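Local coordinates for hypothetical protein (Nitrosomonas europaea, PDB 2IN3) that probably acts as a thiol-disulfide oxidoreductase of the DsbA family, in its FrnE-like branch, at residues P8-I13 with A37-K42; A25-N30 with R196-L201; W172-F177 with R188-T193. All coordinates share one frame; numbering follows the deposited sequence.

Interaction 1: P8-I13 with A37-K42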
loop_
_atom_site.group_PDB
_atom_site.type_symbol
_atom_site.label_atom_id
_atom_site.label_comp_id
_atom_site.label_asym_id
_atom_site.label_seq_id
_atom_site.Cartn_x
_atom_site.Cartn_y
_atom_site.Cartn_z
ATOM N N PRO A 8 18.479 -5.831 7.279
ATOM C CA PRO A 8 17.487 -6.561 6.525
ATOM C C PRO A 8 16.382 -5.603 6.105
ATOM O O PRO A 8 16.174 -4.569 6.764
ATOM C CB PRO A 8 16.943 -7.562 7.543
ATOM C CG PRO A 8 18.053 -7.753 8.507
ATOM C CD PRO A 8 18.635 -6.375 8.641
ATOM N N VAL A 9 15.682 -5.948 5.030
ATOM C CA VAL A 9 14.612 -5.110 4.517
ATOM C C VAL A 9 13.320 -5.819 4.843
ATOM O O VAL A 9 13.200 -7.039 4.657
ATOM C CB VAL A 9 14.718 -4.881 2.966
ATOM C CG1 VAL A 9 13.472 -4.162 2.434
ATOM C CG2 VAL A 9 15.979 -4.107 2.598
ATOM N N LEU A 10 12.370 -5.053 5.352
ATOM C CA LEU A 10 11.033 -5.555 5.616
ATOM C C LEU A 10 10.163 -4.912 4.539
ATOM O O LEU A 10 9.929 -3.677 4.540
ATOM C CB LEU A 10 10.560 -5.177 7.036
ATOM C CG LEU A 10 9.106 -5.599 7.375
ATOM C CD1 LEU A 10 8.929 -7.118 7.376
ATOM C CD2 LEU A 10 8.617 -5.007 8.716
ATOM N N TRP A 11 9.769 -5.741 3.581
ATOM C CA TRP A 11 8.871 -5.316 2.504
ATOM C C TRP A 11 7.400 -5.335 2.930
ATOM O O TRP A 11 6.865 -6.390 3.304
ATOM C CB TRP A 11 9.050 -6.210 1.266
ATOM C CG TRP A 11 10.364 -6.065 0.586
ATOM C CD1 TRP A 11 11.417 -6.939 0.626
ATOM C CD2 TRP A 11 10.778 -4.974 -0.250
ATOM N NE1 TRP A 11 12.466 -6.461 -0.144
ATOM C CE2 TRP A 11 12.094 -5.261 -0.694
ATOM C CE3 TRP A 11 10.162 -3.778 -0.663
ATOM C CZ2 TRP A 11 12.820 -4.388 -1.529
ATOM C CZ3 TRP A 11 10.882 -2.916 -1.513
ATOM C CH2 TRP A 11 12.191 -3.229 -1.924
ATOM N N TYR A 12 6.759 -4.186 2.823
ATOM C CA TYR A 12 5.321 -4.086 2.997
ATOM C C TYR A 12 4.663 -4.178 1.619
ATOM O O TYR A 12 4.824 -3.284 0.790
ATOM C CB TYR A 12 4.962 -2.758 3.697
ATOM C CG TYR A 12 3.480 -2.541 3.912
ATOM C CD1 TYR A 12 2.664 -3.558 4.419
ATOM C CD2 TYR A 12 2.912 -1.319 3.618
ATOM C CE1 TYR A 12 1.283 -3.328 4.655
ATOM C CE2 TYR A 12 1.522 -1.064 3.829
ATOM C CZ TYR A 12 0.733 -2.082 4.333
ATOM O OH TYR A 12 -0.603 -1.835 4.545
ATOM N N ILE A 13 3.974 -5.294 1.373
ATOM C CA ILE A 13 3.432 -5.575 0.058
ATOM C C ILE A 13 1.953 -5.270 0.148
ATOM O O ILE A 13 1.181 -5.991 0.818
ATOM C CB ILE A 13 3.682 -7.047 -0.390
ATOM C CG1 ILE A 13 5.198 -7.352 -0.399
ATOM C CG2 ILE A 13 3.092 -7.282 -1.760
ATOM C CD1 ILE A 13 5.570 -8.819 -0.607
ATOM N N ALA A 37 15.275 0.894 13.557
ATOM C CA ALA A 37 16.693 0.802 13.855
ATOM C C ALA A 37 17.263 -0.553 13.431
ATOM O O ALA A 37 18.473 -0.687 13.287
ATOM C CB ALA A 37 16.978 1.070 15.345
ATOM N N PHE A 38 16.392 -1.524 13.173
ATOM C CA PHE A 38 16.796 -2.919 12.977
ATOM C C PHE A 38 16.387 -3.493 11.617
ATOM O O PHE A 38 16.993 -4.456 11.143
ATOM C CB PHE A 38 16.185 -3.771 14.091
ATOM C CG PHE A 38 16.416 -3.194 15.460
ATOM C CD1 PHE A 38 17.704 -3.158 15.998
ATOM C CD2 PHE A 38 15.352 -2.663 16.199
ATOM C CE1 PHE A 38 17.940 -2.616 17.256
ATOM C CE2 PHE A 38 15.580 -2.107 17.460
ATOM C CZ PHE A 38 16.876 -2.096 17.987
ATOM N N LEU A 39 15.359 -2.901 11.015
ATOM C CA LEU A 39 14.846 -3.324 9.713
ATOM C C LEU A 39 14.605 -2.086 8.851
ATOM O O LEU A 39 14.130 -1.069 9.352
ATOM C CB LEU A 39 13.523 -4.089 9.895
ATOM C CG LEU A 39 13.579 -5.449 10.595
ATOM C CD1 LEU A 39 12.182 -5.959 10.958
ATOM C CD2 LEU A 39 14.338 -6.474 9.718
ATOM N N THR A 40 14.946 -2.137 7.564
ATOM C CA THR A 40 14.564 -1.021 6.686
ATOM C C THR A 40 13.218 -1.355 6.083
ATOM O O THR A 40 13.103 -2.346 5.358
ATOM C CB THR A 40 15.574 -0.767 5.570
ATOM O OG1 THR A 40 16.877 -0.609 6.148
ATOM C CG2 THR A 40 15.201 0.517 4.800
ATOM N N VAL A 41 12.208 -0.549 6.397
ATOM C CA VAL A 41 10.819 -0.893 6.042
ATOM C C VAL A 41 10.482 -0.166 4.749
ATOM O O VAL A 41 10.632 1.058 4.665
ATOM C CB VAL A 41 9.767 -0.573 7.154
ATOM C CG1 VAL A 41 8.418 -1.158 6.745
ATOM C CG2 VAL A 41 10.168 -1.199 8.519
ATOM N N LYS A 42 10.108 -0.928 3.716
ATOM C CA LYS A 42 9.908 -0.353 2.374
ATOM C C LYS A 42 8.594 -0.858 1.778
ATOM O O LYS A 42 8.113 -1.880 2.192
ATOM C CB LYS A 42 11.066 -0.729 1.459
ATOM C CG LYS A 42 12.436 -0.171 1.863
ATOM C CD LYS A 42 13.574 -0.656 0.960
ATOM C CE LYS A 42 13.515 -0.061 -0.415
ATOM N NZ LYS A 42 14.789 -0.337 -1.182
#
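Val9 pairs with Thr40, Leu10 with Val41 and Trp11 with Lys42, as strands 9-13 and 40-42 run parallel with their short axes 21° apart. Four backbone hydrogen bonds join them in the alternating pattern of a parallel ladder. Thr40 N gives to Pro8 O at 2.8 Å, and Leu10 N gives to Thr40 O. Lys42 N then returns to Leu10 O, and Tyr12 N ends the series on Lys42 O at 2.7 Å. CA-H...O contacts fill in between, among them Val9 CA to Thr40 O at 3.3 Å.

On the face that carries Val9, Trp11 and Lys42, the lysine lies side by side with the indole and points the same way. Lys42 CB is 3.7 Å from Trp11 CZ3. A bend at chi3 of Lys42 (70°) places Lys42 CE 3.8 Å from Trp11 CH2. Val9 CG1 sits over one face of the indole, toward the rim, and also meets Lys42 CD at 3.8 Å. Trp11 NE1 is hydrogen-bonded to Glu183 OE1, which probably helps to fix the turn of the indole. On the other face Leu10 and Val41 lie side by side, with CD2 of Leu10 4.1 Å from CG2 of Val41. At the start of the strands the Pro8 and Leu39 side chains cross at about a right angle, with Pro8 CB 3.6 Å from Leu39 CD2.

The two strands belong to the beta-alpha-beta unit completed by helix 19-35. Strand 179-184 flanks strand 9-14 on its other edge. Leu10 packs on Ile31 of helix 19-35 and on Leu205 of helix 198-211.

Interaction 2: A25-N30 with R196-L201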
loop_
_atom_site.group_PDB
_atom_site.type_symbol
_atom_site.label_atom_id
_atom_site.label_comp_id
_atom_site.label_asym_id
_atom_site.label_seq_id
_atom_site.Cartn_x
_atom_site.Cartn_y
_atom_site.Cartn_z
ATOM N N ALA A 25 -3.017 0.010 8.249
ATOM C CA ALA A 25 -2.133 1.211 8.271
ATOM C C ALA A 25 -1.596 1.570 9.690
ATOM O O ALA A 25 -0.394 1.860 9.832
ATOM C CB ALA A 25 -2.766 2.413 7.558
ATOM N N PRO A 26 -2.460 1.548 10.739
ATOM C CA PRO A 26 -1.911 1.808 12.078
ATOM C C PRO A 26 -0.878 0.778 12.553
ATOM O O PRO A 26 0.004 1.112 13.350
ATOM C CB PRO A 26 -3.152 1.756 12.979
ATOM C CG PRO A 26 -4.282 2.142 12.075
ATOM C CD PRO A 26 -3.936 1.411 10.795
ATOM N N VAL A 27 -0.998 -0.472 12.091
ATOM C CA VAL A 27 -0.116 -1.552 12.544
ATOM C C VAL A 27 1.258 -1.373 11.893
ATOM O O VAL A 27 2.304 -1.403 12.554
ATOM C CB VAL A 27 -0.699 -2.931 12.153
ATOM C CG1 VAL A 27 0.271 -4.077 12.562
ATOM C CG2 VAL A 27 -2.089 -3.109 12.773
ATOM N N ILE A 28 1.276 -1.168 10.588
ATOM C CA ILE A 28 2.569 -0.946 9.923
ATOM C C ILE A 28 3.239 0.374 10.363
ATOM O O ILE A 28 4.475 0.444 10.466
ATOM C CB ILE A 28 2.478 -1.140 8.352
ATOM C CG1 ILE A 28 3.902 -1.224 7.730
ATOM C CG2 ILE A 28 1.687 0.011 7.723
ATOM C CD1 ILE A 28 4.716 -2.471 8.219
ATOM N N GLU A 29 2.444 1.401 10.705
ATOM C CA GLU A 29 3.004 2.641 11.297
ATOM C C GLU A 29 3.768 2.313 12.618
ATOM O O GLU A 29 4.903 2.775 12.836
ATOM C CB GLU A 29 1.911 3.693 11.575
ATOM C CG GLU A 29 2.414 5.004 12.288
ATOM C CD GLU A 29 1.284 5.861 12.959
ATOM O OE1 GLU A 29 0.077 5.554 12.775
ATOM O OE2 GLU A 29 1.613 6.848 13.689
ATOM N N ASN A 30 3.125 1.551 13.491
ATOM C CA ASN A 30 3.757 1.165 14.752
ATOM C C ASN A 30 5.016 0.340 14.540
ATOM O O ASN A 30 6.040 0.576 15.192
ATOM C CB ASN A 30 2.789 0.432 15.680
ATOM C CG ASN A 30 3.346 0.322 17.114
ATOM O OD1 ASN A 30 4.146 -0.565 17.432
ATOM N ND2 ASN A 30 2.951 1.261 17.973
ATOM N N ARG A 196 -3.064 -8.764 10.410
ATOM C CA ARG A 196 -3.038 -9.373 11.764
ATOM C C ARG A 196 -2.792 -8.220 12.733
ATOM O O ARG A 196 -2.213 -7.196 12.341
ATOM C CB ARG A 196 -1.935 -10.463 11.889
ATOM C CG ARG A 196 -2.189 -11.748 11.045
ATOM C CD ARG A 196 -1.156 -12.872 11.274
ATOM N NE ARG A 196 -1.444 -13.590 12.531
ATOM C CZ ARG A 196 -0.673 -14.523 13.100
ATOM N NH1 ARG A 196 -1.052 -15.070 14.251
ATOM N NH2 ARG A 196 0.464 -14.928 12.532
ATOM N N PRO A 197 -3.236 -8.358 13.992
ATOM C CA PRO A 197 -2.977 -7.319 15.004
ATOM C C PRO A 197 -1.491 -7.124 15.321
ATOM O O PRO A 197 -0.676 -8.022 15.074
ATOM C CB PRO A 197 -3.736 -7.825 16.237
ATOM C CG PRO A 197 -4.752 -8.797 15.697
ATOM C CD PRO A 197 -4.088 -9.441 14.518
ATOM N N ILE A 198 -1.159 -5.953 15.845
ATOM C CA ILE A 198 0.231 -5.587 16.187
ATOM C C ILE A 198 0.899 -6.602 17.141
ATOM O O ILE A 198 2.110 -6.853 17.034
ATOM C CB ILE A 198 0.305 -4.114 16.727
ATOM C CG1 ILE A 198 1.727 -3.579 16.852
ATOM C CG2 ILE A 198 -0.372 -3.959 18.084
ATOM C CD1 ILE A 198 2.505 -3.517 15.571
ATOM N N GLU A 199 0.120 -7.203 18.045
ATOM C CA GLU A 199 0.709 -8.173 18.999
ATOM C C GLU A 199 1.259 -9.398 18.263
ATOM O O GLU A 199 2.371 -9.857 18.541
ATOM C CB GLU A 199 -0.307 -8.601 20.082
ATOM C CG GLU A 199 -0.595 -7.516 21.112
ATOM C CD GLU A 199 -1.675 -6.524 20.641
ATOM O OE1 GLU A 199 -2.364 -6.790 19.627
ATOM O OE2 GLU A 199 -1.823 -5.476 21.296
ATOM N N ALA A 200 0.485 -9.923 17.308
ATOM C CA ALA A 200 0.952 -11.068 16.522
ATOM C C ALA A 200 2.205 -10.722 15.701
ATOM O O ALA A 200 3.123 -11.524 15.613
ATOM C CB ALA A 200 -0.149 -11.594 15.621
ATOM N N LEU A 201 2.263 -9.530 15.145
ATOM C CA LEU A 201 3.377 -9.199 14.267
ATOM C C LEU A 201 4.635 -8.863 15.056
ATOM O O LEU A 201 5.743 -9.150 14.605
ATOM C CB LEU A 201 2.991 -8.090 13.312
ATOM C CG LEU A 201 1.735 -8.539 12.557
ATOM C CD1 LEU A 201 0.972 -7.342 12.137
ATOM C CD2 LEU A 201 2.065 -9.434 11.366
#
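Asn30 OD1 rests against the end of Ile198, 3.9 Å from its CD1, while it accepts a hydrogen bond from Arg202 just beyond the contact. The side-chain amide oxygen is thus held by Arg202 NH2 on one hand and rests against an apolar side chain on the other. Asn30 CG is anti to the backbone N (chi1 -167°), and the side chain crosses Ile198 at about a right angle. Asn30 CB adds a contact of 4.0 Å with Ile198 CD1.

Ile198 CD1 is the hub of the contact. Chi1 (-169°) puts Ile198 CG1 anti to the backbone N, and chi2 (61°) then places CD1 against the helix that carries Val27 and Asn30. Ile198 CD1 meets Val27 O at 3.7 Å and Val27 CG1 at 3.8 Å. The Val27 and Ile198 side chains slide past each other in opposite directions. Val27 and Ile198 also have the nearest CA atoms of the two segments, 5.4 Å apart.

Val27 CG1 also lies against Leu201 CD1, though that pair is modelled very tight and Leu201 has two conformers, so its closeness is doubtful. Val27 CG1 is 4.0 Å from Arg196 O, which is buried here and has no polar partner in the model. Pro197 takes the N-cap position of helix 198-211.

Helix 19-35 is kinked where the N atoms of Pro26 and Val27 make no bond to the turn before. Cys18, just before the helix, and Cys21 in its first turn form a CxxC pattern consistent with a thioredoxin-type active site. Packing of this kinked helix against the C-terminal helix, both on one face of the central sheet, fits the thioredoxin fold of DsbA-like proteins.

Interaction 3: W172-F177 with R188-T193. With EDO (1,2-ethanediol), chain F.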
loop_
_atom_site.group_PDB
_atom_site.type_symbol
_atom_site.label_atom_id
_atom_site.label_comp_id
_atom_site.label_asym_id
_atom_site.label_seq_id
_atom_site.Cartn_x
_atom_site.Cartn_y
_atom_site.Cartn_z
ATOM N N TRP A 172 7.092 -14.210 -6.005
ATOM C CA TRP A 172 7.219 -14.590 -4.610
ATOM C C TRP A 172 6.027 -15.397 -4.077
ATOM O O TRP A 172 6.014 -15.769 -2.907
ATOM C CB TRP A 172 7.422 -13.365 -3.723
ATOM C CG TRP A 172 8.737 -12.695 -3.883
ATOM C CD1 TRP A 172 9.776 -13.083 -4.682
ATOM C CD2 TRP A 172 9.173 -11.527 -3.187
ATOM N NE1 TRP A 172 10.822 -12.196 -4.552
ATOM C CE2 TRP A 172 10.482 -11.243 -3.626
ATOM C CE3 TRP A 172 8.574 -10.676 -2.241
ATOM C CZ2 TRP A 172 11.209 -10.143 -3.151
ATOM C CZ3 TRP A 172 9.299 -9.603 -1.765
ATOM C CH2 TRP A 172 10.605 -9.342 -2.225
ATOM N N GLY A 173 5.020 -15.627 -4.913
ATOM C CA GLY A 173 3.851 -16.409 -4.514
ATOM C C GLY A 173 2.917 -15.770 -3.491
ATOM O O GLY A 173 2.205 -16.486 -2.775
ATOM N N ILE A 174 2.885 -14.438 -3.421
ATOM C CA ILE A 174 2.073 -13.771 -2.393
ATOM C C ILE A 174 0.571 -13.924 -2.689
ATOM O O ILE A 174 0.092 -13.485 -3.725
ATOM C CB ILE A 174 2.424 -12.264 -2.226
ATOM C CG1 ILE A 174 3.941 -12.025 -2.104
ATOM C CG2 ILE A 174 1.650 -11.635 -1.048
ATOM C CD1 ILE A 174 4.607 -12.610 -0.876
ATOM N N SER A 175 -0.167 -14.519 -1.753
ATOM C CA SER A 175 -1.572 -14.885 -2.010
ATOM C C SER A 175 -2.590 -14.012 -1.259
ATOM O O SER A 175 -3.794 -14.043 -1.555
ATOM C CB SER A 175 -1.814 -16.363 -1.685
ATOM O OG SER A 175 -1.638 -16.597 -0.293
ATOM N N GLY A 176 -2.108 -13.247 -0.289
ATOM C CA GLY A 176 -2.979 -12.413 0.511
ATOM C C GLY A 176 -2.301 -11.089 0.764
ATOM O O GLY A 176 -1.075 -10.999 0.756
ATOM N N PHE A 177 -3.100 -10.051 0.961
ATOM C CA PHE A 177 -2.559 -8.691 1.166
ATOM C C PHE A 177 -3.344 -8.077 2.302
ATOM O O PHE A 177 -4.522 -8.416 2.459
ATOM C CB PHE A 177 -2.691 -7.875 -0.105
ATOM C CG PHE A 177 -2.019 -8.523 -1.275
ATOM C CD1 PHE A 177 -0.743 -8.123 -1.661
ATOM C CD2 PHE A 177 -2.642 -9.604 -1.943
ATOM C CE1 PHE A 177 -0.096 -8.752 -2.737
ATOM C CE2 PHE A 177 -2.012 -10.252 -3.012
ATOM C CZ PHE A 177 -0.721 -9.830 -3.405
ATOM N N ARG A 188 14.630 -14.743 1.543
ATOM C CA ARG A 188 13.375 -14.085 1.823
ATOM C C ARG A 188 12.543 -14.937 2.748
ATOM O O ARG A 188 12.526 -16.154 2.631
ATOM C CB ARG A 188 12.586 -13.791 0.545
ATOM C CG ARG A 188 13.270 -12.841 -0.410
ATOM C CD ARG A 188 12.493 -12.752 -1.707
ATOM N NE ARG A 188 11.989 -14.050 -2.186
ATOM C CZ ARG A 188 12.517 -14.746 -3.193
ATOM N NH1 ARG A 188 13.579 -14.288 -3.851
ATOM N NH2 ARG A 188 11.975 -15.905 -3.550
ATOM N N TYR A 189 11.843 -14.268 3.658
ATOM C CA TYR A 189 11.079 -14.908 4.708
ATOM C C TYR A 189 9.705 -14.278 4.752
ATOM O O TYR A 189 9.581 -13.065 4.922
ATOM C CB TYR A 189 11.763 -14.688 6.051
ATOM C CG TYR A 189 13.191 -15.147 6.097
ATOM C CD1 TYR A 189 13.505 -16.412 6.584
ATOM C CD2 TYR A 189 14.232 -14.317 5.683
ATOM C CE1 TYR A 189 14.801 -16.847 6.634
ATOM C CE2 TYR A 189 15.546 -14.748 5.741
ATOM C CZ TYR A 189 15.819 -16.019 6.216
ATOM O OH TYR A 189 17.115 -16.496 6.283
ATOM N N LEU A 190 8.675 -15.096 4.604
ATOM C CA LEU A 190 7.319 -14.585 4.659
ATOM C C LEU A 190 6.934 -14.405 6.115
ATOM O O LEU A 190 7.000 -15.366 6.895
ATOM C CB LEU A 190 6.370 -15.558 3.949
ATOM C CG LEU A 190 4.893 -15.205 3.819
ATOM C CD1 LEU A 190 4.706 -13.907 3.042
ATOM C CD2 LEU A 190 4.157 -16.385 3.167
ATOM N N ILE A 191 6.572 -13.181 6.498
ATOM C CA ILE A 191 6.141 -12.891 7.882
ATOM C C ILE A 191 4.628 -13.074 8.046
ATOM O O ILE A 191 4.199 -13.840 8.913
ATOM C CB ILE A 191 6.597 -11.476 8.370
ATOM C CG1 ILE A 191 8.118 -11.308 8.277
ATOM C CG2 ILE A 191 6.133 -11.186 9.816
ATOM C CD1 ILE A 191 8.947 -12.253 9.180
ATOM N N THR A 192 3.829 -12.410 7.203
ATOM C CA THR A 192 2.357 -12.512 7.266
ATOM C C THR A 192 1.795 -12.332 5.874
ATOM O O THR A 192 2.429 -11.676 5.042
ATOM C CB THR A 192 1.710 -11.413 8.231
ATOM O OG1 THR A 192 0.288 -11.596 8.316
ATOM C CG2 THR A 192 1.935 -10.023 7.737
ATOM N N THR A 193 0.620 -12.896 5.604
ATOM C CA THR A 193 -0.018 -12.657 4.296
ATOM C C THR A 193 -1.458 -12.192 4.394
ATOM O O THR A 193 -2.330 -12.721 3.687
ATOM C CB THR A 193 -0.062 -13.897 3.403
ATOM O OG1 THR A 193 -0.799 -14.914 4.083
ATOM C CG2 THR A 193 1.323 -14.385 3.080
HETATM C C1 EDO F . -6.068 -15.248 5.972
HETATM O O1 EDO F . -6.223 -13.844 6.237
HETATM C C2 EDO F . -5.004 -15.447 4.880
HETATM O O2 EDO F . -3.729 -14.942 5.331
#
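Trp172 has CG anti to its carbonyl carbon (chi1 -70°), and the Arg188 chain bends at chi3 (-42°), which places NE over the indole. The guanidinium then lies flat on the ring in a cation-pi stack, with centres 3.8 Å apart and planes at 15°. Arg188 CZ is 3.5 Å from Trp172 CD1. Trp172 NE1 and Arg188 NE are both donors, so they meet by stacking and not by a bond. The approach of Arg188 CD to the ring is modelled too short and is doubtful. The indole also meets Trp11 edge-to-face. An alanine in place of Trp172 would probably leave the Arg188 guanidinium without its flat support and freer to turn.

Gly173 has positive phi and closes helix 156-171 in a Schellman motif. The loop then runs into strand 179-184, just before which thioredoxin folds usually carry a cis-proline near the active site. The Phe177 side chain touches the CxxC residues of a probable thioredoxin-type active site.

Farther along, Ile174 CD1 packs on Leu190 CD1 at 4.1 Å. Strand 187-192 has a classic beta bulge where Ile191 and Thr192 both face Leu180. Just after it, Thr193 O takes a CA-H...O contact of 3.3 Å from Gly176 CA. A CB on Gly176 would clash with that oxygen. O2 of an ethanediol, probably from the crystallisation liquor, gives a hydrogen bond to Thr193 O at 3.1 Å and shares another with Thr193 OG1.

From the N terminus, strand 9-14 leads through helix 19-35 to strand 40-45, and interaction 1 closes that short loop. Interaction 2 starts on the helix inside this loop and closes only at 196-201, some 165 residues later, so the two cross. Interaction 3 comes after interaction 1 and falls wholly within the long span bridged by interaction 2. It closes the small loop around strand 179-184. The contacts touch one another. Tyr12 packs on Ile28, Ile13 on Phe177 and Ile174, and Thr192 on Leu201. Interaction 1 ties outer strand 40-45 to strand 9-14, interaction 2 joins the two helices, and interaction 3 ties the other outer strand to the loop after helix 156-171.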